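Uncharacterized protein (Parabacteroides merdae, PDB 4R7F) is of unknown function, but carries a domain related to the first domain of type 9 secretion system plug proteins and has three immunoglobulin-like beta-sandwich domains. Local coordinates at residues 17-22 against 39-44; 31-36 against 135-140; 62-67 against 113-118. All coordinates share one frame; numbering follows the deposited sequence.

Contact 1: residues 17-22 against 39-44; sequences LQVKVA and IEINFD
Glu40 carries much of this pairing. With CG anti to the backbone N (chi1 176°) and the chain extended, it lies alongside Lys20, and its OE1 comes within 3.4 Å of Lys20 CD. Lys20 reaches it by a bent route: CG sits in the crowded position between N and carbonyl carbon, and kinks at chi2 and chi3 bring the amine round. The direct ion pair is long, 3.7 Å from Lys20 NZ to Glu40 OE1, but a water accepts from NZ and donates to OE1, while NZ also binds Glu24 O. The other carboxylate oxygen, OE2, takes Asn42 ND2 on its anti lone pair at 3.1 Å, so both oxygens of the buried carboxylate are engaged, while Asn42 OD1 accepts from Asn98 ND2. Beneath this polar face, strands 14-21 and 39-46 run antiparallel at the edge of a four-stranded sheet of an immunoglobulin-like sandwich. Gln18-Asn42 and Lys20-Glu40 are the hydrogen-bonded pairs, the straightest bond being Glu40 N to Lys20 O (2.8 Å, 175°). On the opposite face Ile39 crosses Val19 obliquely, its CG2 4.0 Å from Val19 CG1. Leu17 CD1 lies beside Ile41 CG2, and this apolar side packs against Phe131, Ala133 and Phe135 of strand 129-138.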
# COMPACT_ATOMS: atom_id res chain seq x y z
N LEU A 17 -17.77 -7.40 17.07
CA LEU A 17 -16.49 -7.96 17.47
C LEU A 17 -15.42 -7.57 16.46
O LEU A 17 -15.55 -7.88 15.29
CB LEU A 17 -16.57 -9.46 17.55
CG LEU A 17 -15.27 -10.17 17.90
CD1 LEU A 17 -14.83 -9.84 19.31
CD2 LEU A 17 -15.50 -11.67 17.77
N GLN A 18 -14.39 -6.89 16.94
CA GLN A 18 -13.22 -6.54 16.16
C GLN A 18 -11.97 -7.07 16.81
O GLN A 18 -11.80 -6.99 18.03
CB GLN A 18 -13.08 -5.02 16.07
CG GLN A 18 -14.27 -4.32 15.44
CD GLN A 18 -14.11 -2.81 15.39
OE1 GLN A 18 -14.63 -2.06 16.25
NE2 GLN A 18 -13.41 -2.35 14.38
N VAL A 19 -11.10 -7.62 15.97
CA VAL A 19 -9.76 -8.03 16.29
C VAL A 19 -8.77 -7.30 15.35
O VAL A 19 -8.78 -7.50 14.14
CB VAL A 19 -9.63 -9.55 16.12
CG1 VAL A 19 -8.22 -10.01 16.50
CG2 VAL A 19 -10.71 -10.24 16.95
N LYS A 20 -7.96 -6.44 15.95
CA LYS A 20 -7.07 -5.57 15.20
C LYS A 20 -5.86 -5.24 16.05
O LYS A 20 -5.80 -5.62 17.22
CB LYS A 20 -7.81 -4.30 14.76
CG LYS A 20 -8.59 -3.62 15.87
CD LYS A 20 -7.90 -2.36 16.36
CE LYS A 20 -8.36 -1.11 15.61
NZ LYS A 20 -7.61 0.07 16.11
N VAL A 21 -4.86 -4.60 15.45
CA VAL A 21 -3.70 -4.20 16.23
C VAL A 21 -4.06 -2.89 16.91
O VAL A 21 -4.50 -1.96 16.24
CB VAL A 21 -2.45 -4.05 15.37
CG1 VAL A 21 -1.33 -3.43 16.19
CG2 VAL A 21 -2.03 -5.39 14.84
N ALA A 22 -3.92 -2.85 18.23
CA ALA A 22 -4.28 -1.68 19.03
C ALA A 22 -3.58 -0.46 18.43
O ALA A 22 -2.39 -0.50 18.09
CB ALA A 22 -3.86 -1.87 20.48
N ILE A 39 -2.57 -6.77 20.43
CA ILE A 39 -3.87 -7.04 19.83
C ILE A 39 -4.98 -6.44 20.66
O ILE A 39 -4.96 -6.54 21.89
CB ILE A 39 -4.14 -8.55 19.70
CG1 ILE A 39 -3.25 -9.13 18.61
CG2 ILE A 39 -5.58 -8.80 19.32
CD1 ILE A 39 -3.69 -8.79 17.20
N GLU A 40 -5.94 -5.82 19.98
CA GLU A 40 -7.11 -5.27 20.60
C GLU A 40 -8.32 -6.11 20.19
O GLU A 40 -8.61 -6.27 19.01
CB GLU A 40 -7.33 -3.83 20.17
CG GLU A 40 -8.62 -3.20 20.70
CD GLU A 40 -8.79 -1.73 20.29
OE1 GLU A 40 -7.90 -1.21 19.61
OE2 GLU A 40 -9.80 -1.09 20.65
N ILE A 41 -9.02 -6.61 21.20
CA ILE A 41 -10.30 -7.24 21.04
C ILE A 41 -11.35 -6.27 21.55
O ILE A 41 -11.37 -5.92 22.69
CB ILE A 41 -10.38 -8.56 21.81
CG1 ILE A 41 -9.51 -9.60 21.12
CG2 ILE A 41 -11.83 -9.02 21.87
CD1 ILE A 41 -8.90 -10.60 22.06
N ASN A 42 -12.22 -5.86 20.65
CA ASN A 42 -13.24 -4.88 20.93
C ASN A 42 -14.65 -5.42 20.56
O ASN A 42 -14.86 -6.03 19.49
CB ASN A 42 -12.91 -3.64 20.12
CG ASN A 42 -13.62 -2.41 20.63
OD1 ASN A 42 -14.84 -2.31 20.58
ND2 ASN A 42 -12.85 -1.49 21.16
N PHE A 43 -15.63 -5.19 21.41
CA PHE A 43 -16.94 -5.71 21.19
C PHE A 43 -17.94 -4.99 22.04
O PHE A 43 -17.56 -4.37 23.02
CB PHE A 43 -16.98 -7.22 21.50
CG PHE A 43 -16.80 -7.56 22.94
CD1 PHE A 43 -15.54 -7.76 23.46
CD2 PHE A 43 -17.90 -7.73 23.78
CE1 PHE A 43 -15.37 -8.11 24.80
CE2 PHE A 43 -17.73 -8.08 25.12
CZ PHE A 43 -16.47 -8.28 25.63
N ASP A 44 -19.22 -5.06 21.66
CA ASP A 44 -20.28 -4.51 22.46
C ASP A 44 -21.11 -5.62 23.08
O ASP A 44 -21.34 -6.63 22.46
CB ASP A 44 -21.20 -3.64 21.61
CG ASP A 44 -20.54 -2.38 21.13
OD1 ASP A 44 -19.58 -1.90 21.75
OD2 ASP A 44 -21.02 -1.87 20.09
O HOH W 1 -7.04 0.89 18.60

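Contact 2: residues 31-36 against 135-140; sequences IALGGE and FSVVEP
This is a short parallel beta pairing, in which the end of strand 30-32 and the first loop residue after it lie along the last residues of strand 129-138 in the mixed sheet of the sandwich. Ile31 pairs with Val137 and Ala32 with Val138. The ladder has three backbone bonds: Ile31 N gives to Ser136 O at 3.0 Å, nearly along the C=O axis; Val138 N gives to Ile31 O at 2.7 Å, in the carbonyl plane; and Leu33 N gives to Val138 O at 2.7 Å, but from above that carbonyl plane, where the strand is already giving way to loop.

Leu33 and Val137 make the closest side-chain packing. Leu33 CG is anti to the backbone N, and the side chain crosses Val137 obliquely. Val137 CG1, itself anti to N, presses on the Leu33 backbone at CA, 3.6 Å away, and also meets CB and CD1 of the same leucine. Next to it Val138 holds CG1 in the crowded position between N and carbonyl carbon, which lays this methyl 3.4 Å from Ile31 O, the oxygen that its own N-H grips. Ile31, which has the largest area buried by the pairing, sets CG1 against Val137 CG2 in a looser apolar touch at 4.2 Å. Beyond Leu33 the chain turns back, with Gly35 N bonded to Ala32 O.

Strand 114-122 flanks the other edge of 129-138 through backbone bonds from Phe135 and Val137; Ile31 and Phe135 meet Ile39 of strand 39-46, and Val138 lies against Leu390 and Val393 of strand 389-397.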
# COMPACT_ATOMS: atom_id res chain seq x y z
N ILE A 31 0.71 -10.00 15.78
CA ILE A 31 1.77 -9.21 16.39
C ILE A 31 3.04 -10.04 16.61
O ILE A 31 3.01 -11.27 16.57
CB ILE A 31 1.30 -8.61 17.71
CG1 ILE A 31 0.86 -9.69 18.69
CG2 ILE A 31 0.12 -7.68 17.45
CD1 ILE A 31 0.58 -9.17 20.10
N ALA A 32 4.15 -9.36 16.83
CA ALA A 32 5.43 -10.02 17.11
C ALA A 32 5.53 -10.35 18.57
O ALA A 32 5.09 -9.55 19.39
CB ALA A 32 6.59 -9.14 16.71
N LEU A 33 6.10 -11.52 18.88
CA LEU A 33 6.27 -12.01 20.26
C LEU A 33 7.05 -11.04 21.16
O LEU A 33 6.61 -10.71 22.27
CB LEU A 33 6.98 -13.36 20.21
CG LEU A 33 7.30 -14.06 21.51
CD1 LEU A 33 6.02 -14.44 22.25
CD2 LEU A 33 8.13 -15.29 21.21
N GLY A 34 8.21 -10.58 20.70
CA GLY A 34 9.01 -9.62 21.48
C GLY A 34 8.50 -8.17 21.52
O GLY A 34 8.91 -7.40 22.38
N GLY A 35 7.58 -7.83 20.62
CA GLY A 35 7.36 -6.45 20.17
C GLY A 35 6.59 -5.54 21.12
O GLY A 35 6.21 -5.96 22.22
N GLU A 36 6.39 -4.30 20.69
CA GLU A 36 5.71 -3.26 21.50
C GLU A 36 4.21 -3.19 21.18
O GLU A 36 3.47 -2.48 21.84
CB GLU A 36 6.36 -1.87 21.29
CG GLU A 36 7.87 -1.75 21.56
CD GLU A 36 8.25 -1.95 23.03
OE1 GLU A 36 8.17 -3.10 23.53
OE2 GLU A 36 8.65 -0.96 23.68
N PHE A 135 -6.08 -14.51 16.86
CA PHE A 135 -4.96 -13.72 16.36
C PHE A 135 -3.71 -14.58 16.45
O PHE A 135 -3.69 -15.64 17.10
CB PHE A 135 -4.78 -12.42 17.15
CG PHE A 135 -4.44 -12.62 18.60
CD1 PHE A 135 -5.44 -12.74 19.55
CD2 PHE A 135 -3.11 -12.72 19.01
CE1 PHE A 135 -5.12 -12.96 20.89
CE2 PHE A 135 -2.78 -12.95 20.33
CZ PHE A 135 -3.79 -13.07 21.27
N SER A 136 -2.66 -14.12 15.80
CA SER A 136 -1.43 -14.88 15.82
C SER A 136 -0.27 -14.04 16.36
O SER A 136 -0.26 -12.81 16.25
CB SER A 136 -1.10 -15.36 14.41
OG SER A 136 -2.08 -16.25 13.89
N VAL A 137 0.71 -14.74 16.90
CA VAL A 137 1.89 -14.14 17.45
C VAL A 137 3.10 -14.71 16.74
O VAL A 137 3.32 -15.94 16.77
CB VAL A 137 1.99 -14.47 18.93
CG1 VAL A 137 3.33 -14.01 19.48
CG2 VAL A 137 0.83 -13.82 19.68
N VAL A 138 3.85 -13.82 16.07
CA VAL A 138 5.00 -14.22 15.23
C VAL A 138 6.35 -13.93 15.93
O VAL A 138 6.49 -12.92 16.61
CB VAL A 138 4.92 -13.61 13.80
CG1 VAL A 138 4.82 -12.09 13.79
CG2 VAL A 138 6.09 -14.06 12.95
N GLU A 139 7.28 -14.88 15.81
CA GLU A 139 8.71 -14.67 16.10
C GLU A 139 9.41 -14.62 14.76
O GLU A 139 9.70 -15.64 14.16
CB GLU A 139 9.30 -15.77 17.00
CG GLU A 139 8.97 -17.20 16.58
CD GLU A 139 9.48 -18.26 17.54
OE1 GLU A 139 10.68 -18.21 17.88
OE2 GLU A 139 8.70 -19.17 17.91
N PRO A 140 9.62 -13.42 14.24
CA PRO A 140 9.96 -13.29 12.83
C PRO A 140 11.42 -13.58 12.53
O PRO A 140 12.21 -12.68 12.33
CB PRO A 140 9.62 -11.82 12.55
CG PRO A 140 9.88 -11.14 13.86
CD PRO A 140 9.39 -12.12 14.89

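Contact 3: residues 62-67 against 113-118; sequences ADWTQS and SGNYAI
Segment 62-67 is an irregular loop held beside the start of strand 114-122, with Ala62 and Asn115 the nearest alpha carbons at 6.6 Å and Trp64 in a left-handed backbone conformation (phi 69°). Two bonds to Asp63 OD1, from Thr65 N in an Asx turn and from Thr65 OG1, brace the bend around Trp64. From there the indole spreads over the Asn115 side chain. Ring and amide planes are only 5° apart, with Asn115 CG stacked 3.3 Å above the indole plane, and Asn115 CB makes a CH-pi contact 3.5 Å from the centroid of the six-membered ring, almost on its normal. At the rim, Tyr116 O lies in the ring plane, 3.3 Å from Trp64 CZ3. An alanine at Trp64 would remove the indole and with it the Asn115 stack, and would probably loosen the loop against the strand. Arg191 makes a cation-pi contact with the indole. The amide is also fixed at both polar ends: OD1 takes bonds from Ser136 OG and Tyr379 OH, and ND2 gives to Asn61 O. Bonds at both amide ends and an indole on one face probably leave the buried amide little freedom to rotate.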
# COMPACT_ATOMS: atom_id res chain seq x y z
N ALA A 62 -0.96 -24.73 13.70
CA ALA A 62 -1.05 -23.99 12.46
C ALA A 62 -2.45 -24.03 11.86
O ALA A 62 -2.92 -23.02 11.34
CB ALA A 62 -0.04 -24.52 11.47
N ASP A 63 -3.11 -25.18 11.94
CA ASP A 63 -4.45 -25.37 11.38
C ASP A 63 -5.59 -24.92 12.30
O ASP A 63 -6.75 -25.15 11.99
CB ASP A 63 -4.67 -26.82 10.91
CG ASP A 63 -4.74 -27.83 12.06
OD1 ASP A 63 -4.49 -27.48 13.23
OD2 ASP A 63 -5.02 -29.00 11.78
N TRP A 64 -5.26 -24.25 13.39
CA TRP A 64 -6.25 -23.68 14.32
C TRP A 64 -7.02 -24.73 15.11
O TRP A 64 -8.09 -24.43 15.63
CB TRP A 64 -7.18 -22.67 13.62
CG TRP A 64 -6.51 -21.39 13.36
CD1 TRP A 64 -5.94 -20.96 12.18
CD2 TRP A 64 -6.28 -20.35 14.31
NE1 TRP A 64 -5.38 -19.71 12.34
CE2 TRP A 64 -5.58 -19.31 13.63
CE3 TRP A 64 -6.59 -20.18 15.65
CZ2 TRP A 64 -5.21 -18.13 14.26
CZ3 TRP A 64 -6.22 -19.00 16.28
CH2 TRP A 64 -5.55 -17.98 15.57
N THR A 65 -6.49 -25.94 15.18
CA THR A 65 -6.88 -26.88 16.21
C THR A 65 -6.00 -26.62 17.43
O THR A 65 -4.86 -26.14 17.30
CB THR A 65 -6.64 -28.34 15.79
OG1 THR A 65 -5.25 -28.57 15.55
CG2 THR A 65 -7.44 -28.71 14.57
N GLN A 66 -6.51 -26.97 18.61
CA GLN A 66 -5.78 -26.74 19.87
C GLN A 66 -4.49 -27.54 19.96
O GLN A 66 -4.46 -28.72 19.62
CB GLN A 66 -6.66 -27.10 21.05
CG GLN A 66 -6.08 -26.68 22.39
CD GLN A 66 -7.07 -26.86 23.54
OE1 GLN A 66 -8.21 -27.28 23.35
NE2 GLN A 66 -6.63 -26.54 24.72
N SER A 67 -3.41 -26.88 20.40
CA SER A 67 -2.14 -27.58 20.52
C SER A 67 -2.17 -28.42 21.80
O SER A 67 -3.10 -28.32 22.60
CB SER A 67 -0.98 -26.59 20.51
OG SER A 67 -0.85 -25.96 21.76
N SER A 113 5.37 -18.37 20.28
CA SER A 113 4.69 -17.89 19.12
C SER A 113 3.55 -18.84 18.78
O SER A 113 3.38 -19.89 19.40
CB SER A 113 5.68 -17.80 17.97
OG SER A 113 6.06 -19.08 17.53
N GLY A 114 2.79 -18.49 17.76
CA GLY A 114 1.77 -19.39 17.22
C GLY A 114 0.40 -18.75 17.16
O GLY A 114 0.26 -17.51 17.27
N ASN A 115 -0.60 -19.61 17.00
CA ASN A 115 -1.98 -19.18 16.88
C ASN A 115 -2.66 -19.15 18.26
O ASN A 115 -2.56 -20.13 19.02
CB ASN A 115 -2.70 -20.13 15.95
CG ASN A 115 -2.31 -19.93 14.49
OD1 ASN A 115 -1.79 -18.87 14.12
ND2 ASN A 115 -2.53 -20.95 13.67
N TYR A 116 -3.34 -18.06 18.59
CA TYR A 116 -4.07 -17.94 19.88
C TYR A 116 -5.57 -17.69 19.67
O TYR A 116 -5.96 -16.90 18.80
CB TYR A 116 -3.51 -16.83 20.76
CG TYR A 116 -2.15 -17.14 21.34
CD1 TYR A 116 -0.98 -16.83 20.66
CD2 TYR A 116 -2.03 -17.76 22.56
CE1 TYR A 116 0.27 -17.15 21.17
CE2 TYR A 116 -0.80 -18.07 23.08
CZ TYR A 116 0.34 -17.77 22.39
OH TYR A 116 1.54 -18.08 22.95
N ALA A 117 -6.39 -18.37 20.47
CA ALA A 117 -7.81 -18.17 20.49
C ALA A 117 -8.26 -17.74 21.88
O ALA A 117 -8.02 -18.41 22.88
CB ALA A 117 -8.52 -19.42 20.06
N ILE A 118 -8.92 -16.58 21.91
CA ILE A 118 -9.41 -15.98 23.14
C ILE A 118 -10.88 -16.29 23.26
O ILE A 118 -11.67 -15.80 22.46
CB ILE A 118 -9.22 -14.45 23.15
CG1 ILE A 118 -7.74 -14.10 23.04
CG2 ILE A 118 -9.78 -13.86 24.42
CD1 ILE A 118 -6.83 -14.89 23.96

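Overall arrangement
All three contacts fall within the N-terminal part of the chain related to the plug-protein domain. Each lies on one sheet: contact 1 on the four-stranded antiparallel sheet, contacts 2 and 3 on the mixed sheet through the neighbouring strands 129-138 and 114-122, their centres about 13 Å apart. Contact 1 lies about 16 Å from contact 2 and 18 Å from contact 3, centre to centre, yet side chains pack the sheets together, Ile39 toward contact 2 and Ile41 on Ile118 of contact 3. Along the chain, contacts 1 and 2 interleave, and contact 3 follows contact 1, nested inside the loop closed by contact 2. Distant parts of the sequence thus build one sandwich, its two sheets facing across an apolar core.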